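Local coordinates for protein esterase LipW (Mycobacterium marinum, PDB 3QH4) that probably hydrolyses ester bonds as a mycobacterial serine esterase with an alpha/beta hydrolase fold, at residues I27-E32 / G95-N100; P212-E217 / A286-D291; A61-T66 / V75-A80. All blocks are in the same frame, centred on the assembly; numbering follows the deposited sequence.

Contact 1. Residues I27-E32 / G95-N100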
loop_
_atom_site.group_PDB
_atom_site.type_symbol
_atom_site.label_atom_id
_atom_site.label_comp_id
_atom_site.label_asym_id
_atom_site.label_seq_id
_atom_site.Cartn_x
_atom_site.Cartn_y
_atom_site.Cartn_z
ATOM N N ILE A 27 1.683 -10.902 14.583
ATOM C CA ILE A 27 0.244 -10.687 14.382
ATOM C C ILE A 27 -0.459 -12.035 14.417
ATOM O O ILE A 27 0.147 -13.075 14.143
ATOM C CB ILE A 27 -0.032 -9.987 13.018
ATOM C CG1 ILE A 27 -1.434 -9.356 12.976
ATOM C CG2 ILE A 27 0.221 -10.929 11.824
ATOM C CD1 ILE A 27 -1.578 -8.357 11.818
ATOM N N ASP A 28 -1.748 -12.004 14.740
ATOM C CA ASP A 28 -2.606 -13.176 14.627
ATOM C C ASP A 28 -3.638 -12.776 13.569
ATOM O O ASP A 28 -4.379 -11.825 13.754
ATOM C CB ASP A 28 -3.247 -13.422 15.994
ATOM C CG ASP A 28 -4.259 -14.551 15.993
ATOM O OD1 ASP A 28 -4.675 -15.031 14.917
ATOM O OD2 ASP A 28 -4.648 -14.955 17.116
ATOM N N PHE A 29 -3.675 -13.502 12.452
ATOM C CA PHE A 29 -4.529 -13.061 11.340
ATOM C C PHE A 29 -5.726 -13.971 11.127
ATOM O O PHE A 29 -6.259 -14.049 10.029
ATOM C CB PHE A 29 -3.722 -12.889 10.038
ATOM C CG PHE A 29 -4.156 -11.690 9.213
ATOM C CD1 PHE A 29 -4.047 -10.415 9.733
ATOM C CD2 PHE A 29 -4.642 -11.853 7.909
ATOM C CE1 PHE A 29 -4.451 -9.286 8.982
ATOM C CE2 PHE A 29 -5.044 -10.727 7.137
ATOM C CZ PHE A 29 -4.923 -9.455 7.689
ATOM N N THR A 30 -6.167 -14.642 12.196
ATOM C CA THR A 30 -7.457 -15.353 12.136
ATOM C C THR A 30 -8.590 -14.333 12.056
ATOM O O THR A 30 -8.416 -13.180 12.444
ATOM C CB THR A 30 -7.684 -16.260 13.386
ATOM O OG1 THR A 30 -7.674 -15.452 14.572
ATOM C CG2 THR A 30 -6.626 -17.352 13.469
ATOM N N ALA A 31 -9.744 -14.761 11.551
ATOM C CA ALA A 31 -10.918 -13.896 11.466
ATOM C C ALA A 31 -11.304 -13.275 12.815
ATOM O O ALA A 31 -11.556 -12.081 12.883
ATOM C CB ALA A 31 -12.101 -14.669 10.869
ATOM N N GLU A 32 -11.337 -14.072 13.885
ATOM C CA GLU A 32 -11.636 -13.546 15.230
ATOM C C GLU A 32 -10.663 -12.469 15.707
ATOM O O GLU A 32 -11.069 -11.444 16.293
ATOM C CB GLU A 32 -11.696 -14.692 16.258
ATOM N N GLY A 95 -3.450 -6.051 5.046
ATOM C CA GLY A 95 -3.729 -7.454 4.635
ATOM C C GLY A 95 -5.117 -7.716 4.084
ATOM O O GLY A 95 -5.634 -8.852 4.197
ATOM N N PHE A 96 -5.680 -6.693 3.432
ATOM C CA PHE A 96 -7.050 -6.714 2.841
ATOM C C PHE A 96 -8.182 -6.751 3.868
ATOM O O PHE A 96 -9.343 -6.610 3.464
ATOM C CB PHE A 96 -7.296 -7.869 1.829
ATOM C CG PHE A 96 -6.233 -8.002 0.812
ATOM C CD1 PHE A 96 -6.181 -7.129 -0.269
ATOM C CD2 PHE A 96 -5.262 -8.996 0.946
ATOM C CE1 PHE A 96 -5.155 -7.243 -1.231
ATOM C CE2 PHE A 96 -4.255 -9.134 -0.012
ATOM C CZ PHE A 96 -4.191 -8.240 -1.097
ATOM N N ALA A 97 -7.835 -6.939 5.142
ATOM C CA ALA A 97 -8.830 -7.138 6.214
ATOM C C ALA A 97 -8.883 -6.033 7.271
ATOM O O ALA A 97 -9.851 -5.971 8.066
ATOM C CB ALA A 97 -8.561 -8.463 6.896
ATOM N N LEU A 98 -7.836 -5.210 7.354
ATOM C CA LEU A 98 -7.755 -4.182 8.406
ATOM C C LEU A 98 -7.647 -2.790 7.820
ATOM O O LEU A 98 -7.231 -2.625 6.659
ATOM C CB LEU A 98 -6.514 -4.392 9.286
ATOM C CG LEU A 98 -6.309 -5.757 9.910
ATOM C CD1 LEU A 98 -4.940 -5.861 10.578
ATOM C CD2 LEU A 98 -7.442 -5.921 10.906
ATOM N N GLY A 99 -7.987 -1.787 8.635
ATOM C CA GLY A 99 -7.623 -0.412 8.317
ATOM C C GLY A 99 -8.735 0.462 7.773
ATOM O O GLY A 99 -9.856 0.013 7.549
ATOM N N ASN A 100 -8.390 1.730 7.584
ATOM C CA ASN A 100 -9.309 2.777 7.133
ATOM C C ASN A 100 -8.438 3.989 6.742
ATOM O O ASN A 100 -7.232 3.826 6.518
ATOM C CB ASN A 100 -10.322 3.111 8.255
ATOM C CG ASN A 100 -9.636 3.656 9.544
ATOM O OD1 ASN A 100 -8.451 4.016 9.538
ATOM N ND2 ASN A 100 -10.390 3.702 10.645
#

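Contact 2. Residues P212-E217 / A286-D291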
loop_
_atom_site.group_PDB
_atom_site.type_symbol
_atom_site.label_atom_id
_atom_site.label_comp_id
_atom_site.label_asym_id
_atom_site.label_seq_id
_atom_site.Cartn_x
_atom_site.Cartn_y
_atom_site.Cartn_z
ATOM N N PRO A 212 8.050 -10.697 13.646
ATOM C CA PRO A 212 7.097 -9.753 14.222
ATOM C C PRO A 212 6.356 -8.936 13.148
ATOM O O PRO A 212 6.812 -8.866 12.005
ATOM C CB PRO A 212 7.982 -8.828 15.054
ATOM C CG PRO A 212 9.324 -8.834 14.340
ATOM C CD PRO A 212 9.447 -10.216 13.704
ATOM N N ALA A 213 5.217 -8.364 13.542
ATOM C CA ALA A 213 4.409 -7.403 12.747
ATOM C C ALA A 213 3.599 -8.049 11.626
ATOM O O ALA A 213 2.377 -7.889 11.572
ATOM C CB ALA A 213 5.257 -6.208 12.245
ATOM N N PHE A 214 4.275 -8.793 10.754
ATOM C CA PHE A 214 3.593 -9.650 9.790
ATOM C C PHE A 214 4.526 -10.789 9.454
ATOM O O PHE A 214 5.756 -10.647 9.506
ATOM C CB PHE A 214 3.196 -8.907 8.502
ATOM C CG PHE A 214 1.865 -9.379 7.938
ATOM C CD1 PHE A 214 0.664 -8.903 8.478
ATOM C CD2 PHE A 214 1.829 -10.308 6.900
ATOM C CE1 PHE A 214 -0.585 -9.355 7.967
ATOM C CE2 PHE A 214 0.611 -10.766 6.368
ATOM C CZ PHE A 214 -0.593 -10.309 6.904
ATOM N N ASP A 215 3.945 -11.928 9.092
ATOM C CA ASP A 215 4.753 -13.112 8.865
ATOM C C ASP A 215 4.109 -13.997 7.829
ATOM O O ASP A 215 3.025 -13.668 7.293
ATOM C CB ASP A 215 5.066 -13.846 10.207
ATOM C CG ASP A 215 3.821 -14.391 10.901
ATOM O OD1 ASP A 215 2.943 -14.925 10.190
ATOM O OD2 ASP A 215 3.728 -14.351 12.167
ATOM N N GLY A 216 4.807 -15.092 7.510
ATOM C CA GLY A 216 4.409 -15.992 6.438
ATOM C C GLY A 216 3.125 -16.757 6.755
ATOM O O GLY A 216 2.331 -17.101 5.845
ATOM N N GLU A 217 2.936 -17.068 8.030
ATOM C CA GLU A 217 1.699 -17.744 8.411
ATOM C C GLU A 217 0.495 -16.821 8.243
ATOM O O GLU A 217 -0.538 -17.238 7.684
ATOM C CB GLU A 217 1.819 -18.344 9.804
ATOM C CG GLU A 217 2.860 -19.431 9.783
ATOM C CD GLU A 217 3.069 -20.123 11.109
ATOM O OE1 GLU A 217 2.240 -19.969 12.032
ATOM O OE2 GLU A 217 4.086 -20.841 11.208
ATOM N N ALA A 286 15.196 -4.473 8.669
ATOM C CA ALA A 286 13.850 -3.945 8.762
ATOM C C ALA A 286 12.803 -5.028 8.444
ATOM O O ALA A 286 12.932 -5.755 7.467
ATOM C CB ALA A 286 13.681 -2.737 7.784
ATOM N N CYS A 287 11.762 -5.091 9.274
ATOM C CA CYS A 287 10.626 -6.020 9.106
ATOM C C CYS A 287 9.482 -5.354 8.389
ATOM O O CYS A 287 9.499 -4.131 8.174
ATOM C CB CYS A 287 10.162 -6.513 10.498
ATOM S SG CYS A 287 9.492 -5.193 11.560
ATOM N N HIS A 288 8.477 -6.132 7.975
ATOM C CA HIS A 288 7.287 -5.516 7.388
ATOM C C HIS A 288 6.698 -4.457 8.318
ATOM O O HIS A 288 6.576 -4.673 9.530
ATOM C CB HIS A 288 6.223 -6.585 7.155
ATOM C CG HIS A 288 5.190 -6.178 6.158
ATOM N ND1 HIS A 288 5.447 -6.158 4.808
ATOM C CD2 HIS A 288 3.893 -5.809 6.304
ATOM C CE1 HIS A 288 4.354 -5.793 4.153
ATOM N NE2 HIS A 288 3.391 -5.592 5.040
ATOM N N GLY A 289 6.349 -3.320 7.750
ATOM C CA GLY A 289 5.663 -2.272 8.486
ATOM C C GLY A 289 6.643 -1.382 9.230
ATOM O O GLY A 289 6.209 -0.614 10.087
ATOM N N PHE A 290 7.948 -1.463 8.901
ATOM C CA PHE A 290 8.976 -0.692 9.649
ATOM C C PHE A 290 8.689 0.806 9.728
ATOM O O PHE A 290 8.893 1.416 10.781
ATOM C CB PHE A 290 10.405 -0.956 9.130
ATOM C CG PHE A 290 10.670 -0.455 7.712
ATOM C CD1 PHE A 290 10.446 -1.309 6.621
ATOM C CD2 PHE A 290 11.171 0.848 7.486
ATOM C CE1 PHE A 290 10.725 -0.887 5.319
ATOM C CE2 PHE A 290 11.440 1.287 6.203
ATOM C CZ PHE A 290 11.208 0.419 5.108
ATOM N N ASP A 291 8.183 1.378 8.639
ATOM C CA ASP A 291 7.963 2.821 8.594
ATOM C C ASP A 291 6.716 3.239 9.365
ATOM O O ASP A 291 6.611 4.417 9.740
ATOM C CB ASP A 291 7.903 3.340 7.160
ATOM C CG ASP A 291 6.803 2.664 6.363
ATOM O OD1 ASP A 291 6.849 1.424 6.230
ATOM O OD2 ASP A 291 5.865 3.367 5.923
HETATM O O HOH W 1 8.195 -8.872 8.762
#

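Contact 3. Residues A61-T66 / V75-A80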
loop_
_atom_site.group_PDB
_atom_site.type_symbol
_atom_site.label_atom_id
_atom_site.label_comp_id
_atom_site.label_asym_id
_atom_site.label_seq_id
_atom_site.Cartn_x
_atom_site.Cartn_y
_atom_site.Cartn_z
ATOM N N ALA A 61 -8.805 16.814 3.530
ATOM C CA ALA A 61 -10.275 16.859 3.530
ATOM C C ALA A 61 -10.837 15.461 3.292
ATOM O O ALA A 61 -10.392 14.788 2.383
ATOM C CB ALA A 61 -10.784 17.822 2.448
ATOM N N ASP A 62 -11.797 15.033 4.112
ATOM C CA ASP A 62 -12.483 13.757 3.886
ATOM C C ASP A 62 -13.662 13.997 2.981
ATOM O O ASP A 62 -14.392 14.983 3.171
ATOM C CB ASP A 62 -12.954 13.110 5.199
ATOM C CG ASP A 62 -11.813 12.501 5.969
ATOM O OD1 ASP A 62 -10.695 12.683 5.500
ATOM O OD2 ASP A 62 -12.013 11.873 7.039
ATOM N N ASP A 63 -13.849 13.088 2.024
ATOM C CA ASP A 63 -14.950 13.151 1.054
ATOM C C ASP A 63 -15.474 11.732 0.773
ATOM O O ASP A 63 -15.054 10.769 1.419
ATOM C CB ASP A 63 -14.489 13.807 -0.236
ATOM C CG ASP A 63 -15.632 14.468 -1.023
ATOM O OD1 ASP A 63 -16.830 14.229 -0.733
ATOM O OD2 ASP A 63 -15.301 15.204 -1.965
ATOM N N VAL A 64 -16.430 11.626 -0.148
ATOM C CA VAL A 64 -17.025 10.343 -0.505
ATOM C C VAL A 64 -17.214 10.291 -2.019
ATOM O O VAL A 64 -17.533 11.311 -2.655
ATOM C CB VAL A 64 -18.397 10.122 0.182
ATOM C CG1 VAL A 64 -18.253 10.085 1.711
ATOM C CG2 VAL A 64 -19.377 11.217 -0.218
ATOM N N VAL A 65 -16.992 9.108 -2.594
ATOM C CA VAL A 65 -17.297 8.854 -3.987
ATOM C C VAL A 65 -18.534 7.970 -3.882
ATOM O O VAL A 65 -18.424 6.836 -3.484
ATOM C CB VAL A 65 -16.158 8.070 -4.674
ATOM C CG1 VAL A 65 -16.497 7.778 -6.126
ATOM C CG2 VAL A 65 -14.818 8.851 -4.557
ATOM N N THR A 66 -19.709 8.506 -4.173
ATOM C CA THR A 66 -20.930 7.707 -3.929
ATOM C C THR A 66 -21.274 6.971 -5.203
ATOM O O THR A 66 -21.180 7.536 -6.293
ATOM C CB THR A 66 -22.095 8.548 -3.385
ATOM N N VAL A 75 -13.094 8.729 0.916
ATOM C CA VAL A 75 -11.730 9.055 0.525
ATOM C C VAL A 75 -11.194 10.127 1.452
ATOM O O VAL A 75 -11.961 10.880 2.078
ATOM C CB VAL A 75 -11.614 9.519 -0.956
ATOM C CG1 VAL A 75 -11.914 8.352 -1.937
ATOM C CG2 VAL A 75 -12.512 10.748 -1.233
ATOM N N ARG A 76 -9.872 10.173 1.569
ATOM C CA ARG A 76 -9.212 11.302 2.225
ATOM C C ARG A 76 -8.314 11.969 1.198
ATOM O O ARG A 76 -7.493 11.317 0.557
ATOM C CB ARG A 76 -8.410 10.852 3.449
ATOM C CG ARG A 76 -7.712 12.038 4.167
ATOM C CD ARG A 76 -7.319 11.671 5.591
ATOM N NE ARG A 76 -8.494 11.396 6.426
ATOM C CZ ARG A 76 -8.460 10.751 7.587
ATOM N NH1 ARG A 76 -7.310 10.282 8.086
ATOM N NH2 ARG A 76 -9.606 10.579 8.265
ATOM N N ILE A 77 -8.474 13.277 1.051
ATOM C CA ILE A 77 -7.720 13.989 0.034
ATOM C C ILE A 77 -6.672 14.869 0.706
ATOM O O ILE A 77 -7.010 15.706 1.562
ATOM C CB ILE A 77 -8.642 14.819 -0.881
ATOM C CG1 ILE A 77 -9.761 13.932 -1.442
ATOM C CG2 ILE A 77 -7.840 15.440 -2.050
ATOM C CD1 ILE A 77 -10.851 14.707 -2.178
ATOM N N TYR A 78 -5.421 14.683 0.281
ATOM C CA TYR A 78 -4.278 15.434 0.807
ATOM C C TYR A 78 -3.799 16.358 -0.286
ATOM O O TYR A 78 -3.628 15.923 -1.421
ATOM C CB TYR A 78 -3.146 14.459 1.183
ATOM C CG TYR A 78 -3.521 13.396 2.187
ATOM C CD1 TYR A 78 -4.261 12.271 1.801
ATOM C CD2 TYR A 78 -3.096 13.491 3.509
ATOM C CE1 TYR A 78 -4.578 11.288 2.716
ATOM C CE2 TYR A 78 -3.396 12.520 4.438
ATOM C CZ TYR A 78 -4.141 11.418 4.029
ATOM O OH TYR A 78 -4.429 10.459 4.940
ATOM N N ARG A 79 -3.630 17.656 0.012
ATOM C CA ARG A 79 -3.173 18.566 -1.031
ATOM C C ARG A 79 -1.935 19.332 -0.530
ATOM O O ARG A 79 -1.991 20.057 0.484
ATOM C CB ARG A 79 -4.287 19.515 -1.493
ATOM C CG ARG A 79 -5.512 18.811 -2.128
ATOM C CD ARG A 79 -6.558 19.834 -2.465
ATOM N NE ARG A 79 -7.605 19.357 -3.359
ATOM C CZ ARG A 79 -8.783 18.895 -2.950
ATOM N NH1 ARG A 79 -9.058 18.808 -1.648
ATOM N NH2 ARG A 79 -9.690 18.498 -3.846
ATOM N N ALA A 80 -0.823 19.165 -1.233
ATOM C CA ALA A 80 0.420 19.866 -0.904
ATOM C C ALA A 80 1.065 20.504 -2.139
ATOM O O ALA A 80 2.323 20.574 -2.258
ATOM C CB ALA A 80 1.388 18.932 -0.224
#

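Contact 1. Residues I27-E32 / G95-N100
F29 carries this contact: its ring, directed into the loop 95-100, meets G95, A97 and L98 in turn. At G95 the carbonyl O lies in the plane of the ring at its edge, 3.5 Å from F29 CE2. This glycine has positive phi, and without a side chain its CA can sit 3.8 Å from F29 CZ, where a CB would collide with the ring. G95 belongs to the HAGGF sequence that corresponds to the HGGG motif of hormone-sensitive lipase relatives, whose glycines line the oxyanion hole, so F29 probably packs next to the backbone of that site. A97 follows with a single methyl, CB, placed obliquely to the ring and 3.9 Å from F29 CZ. L98 then meets the ring edge, its CD1 3.8 Å from F29 CE1, and the two side chains run past one another in antiparallel sense. L98 CG, anti to the carbonyl carbon (chi1 -53°), lies 4.1 Å from F29 CE1. I27 CD1 approaches L98 CD1 more loosely, at 4.4 Å. No hydrogen bond joins the segments. Helix 216-227 packs against I27 and F29 through A218 and M222, while helix 31-56 touches A97 and L98 through I34 and I37.

Contact 2. Residues P212-E217 / A286-D291
The backbones of F214 and H288 approach to 6.0 Å between CA atoms without a direct hydrogen bond, the segment 286-291 turning there through a type II beta turn from C287 to F290. A water bridges the two segments instead, accepting from H288 N at 2.9 Å and donating to F214 O at 3.1 Å. Beside it, A213 aims its methyl at the turn: CB lies 3.4 Å from H288 O, and more loosely against C287 SG. P212 adds another loose contact, between its carbonyl O and C287 CB. F214 touches H288 through its CB rather than its ring, with CB 3.9 Å from H288 CD2 and 4.0 Å from H288 CB. The F214 ring turns off from the histidine, which leaves the two aromatic groups 5.9 Å apart at their centroids with planes inclined at 48°, an oblique pair. In H288, CG stands anti to the backbone N (chi1 -160°), which puts CG 4.1 Å from F214 CB. Both imidazole nitrogens are hydrogen-bonded outside the segments, ND1 to D258 OD2 and NE2 to S166 OG, as expected for the probable Ser-His-Asp triad of this fold. F260 meets the same imidazole edge-to-face. Across the contact, therefore, the histidine side chain is approached through carbon atoms and its backbone N is held by water, while ND1 and NE2 are hydrogen-bonded to the probable catalytic partners.

Contact 3. Residues A61-T66 / V75-A80
D62 OD1 accepts from R76 NE at 2.7 Å, the shorter half of a two-pronged salt bridge across the beta hairpin of strands 59-66 and 72-79, which forms one margin of the central sheet. R76 NH2 completes it by donating to D62 OD2 at 3.0 Å. Both oxygens use their syn lone pairs, and the carboxylate and guanidinium planes are only 4° apart, so the side-on grip is nearly flat. The arginine chain bends at chi3 (-64°), which turns NE toward the aspartate; its NH1 also forms a salt bridge with D102. D62 and R76 are a non-hydrogen-bonded antiparallel pair, flanked by the hydrogen-bonded pairs A61-I77 and D63-V75. Each of these closes with two backbone bonds, such as I77 N to A61 O at 2.8 Å. Opposite the salt bridge, the face carrying A61, D63, V75 and I77 packs partly against helix 134-148, where D63 and V65 touch W145 and V75 touches V142. There V75 CG2 lies 3.8 Å from D63 CB. Farther along, V65 and V75 meet obliquely, V65 CG2 standing 3.9 Å from V75 CG1.

Contacts 1 and 2 form one continuous buried region, whereas contact 3 is partly exposed and lies about 24 and 29 Å from them, centre to centre, on the far side of the chain's centre from contact 2. The first two share a seam: I27 CB lies against A213 O, F29 meets F214 edge-to-face, and helix 216-227, which begins in segment 212-217, packs on I27 and F29. Neither has a direct hydrogen bond between its segments; loops near the probable active site meet mainly by carbon atoms against each other or backbone carbonyls, plus a bridging water in contact 2. Contact 3 joins regular strands by paired backbone bonds and a salt bridge. Helix 31-56 links contact 1 to strand 59-66.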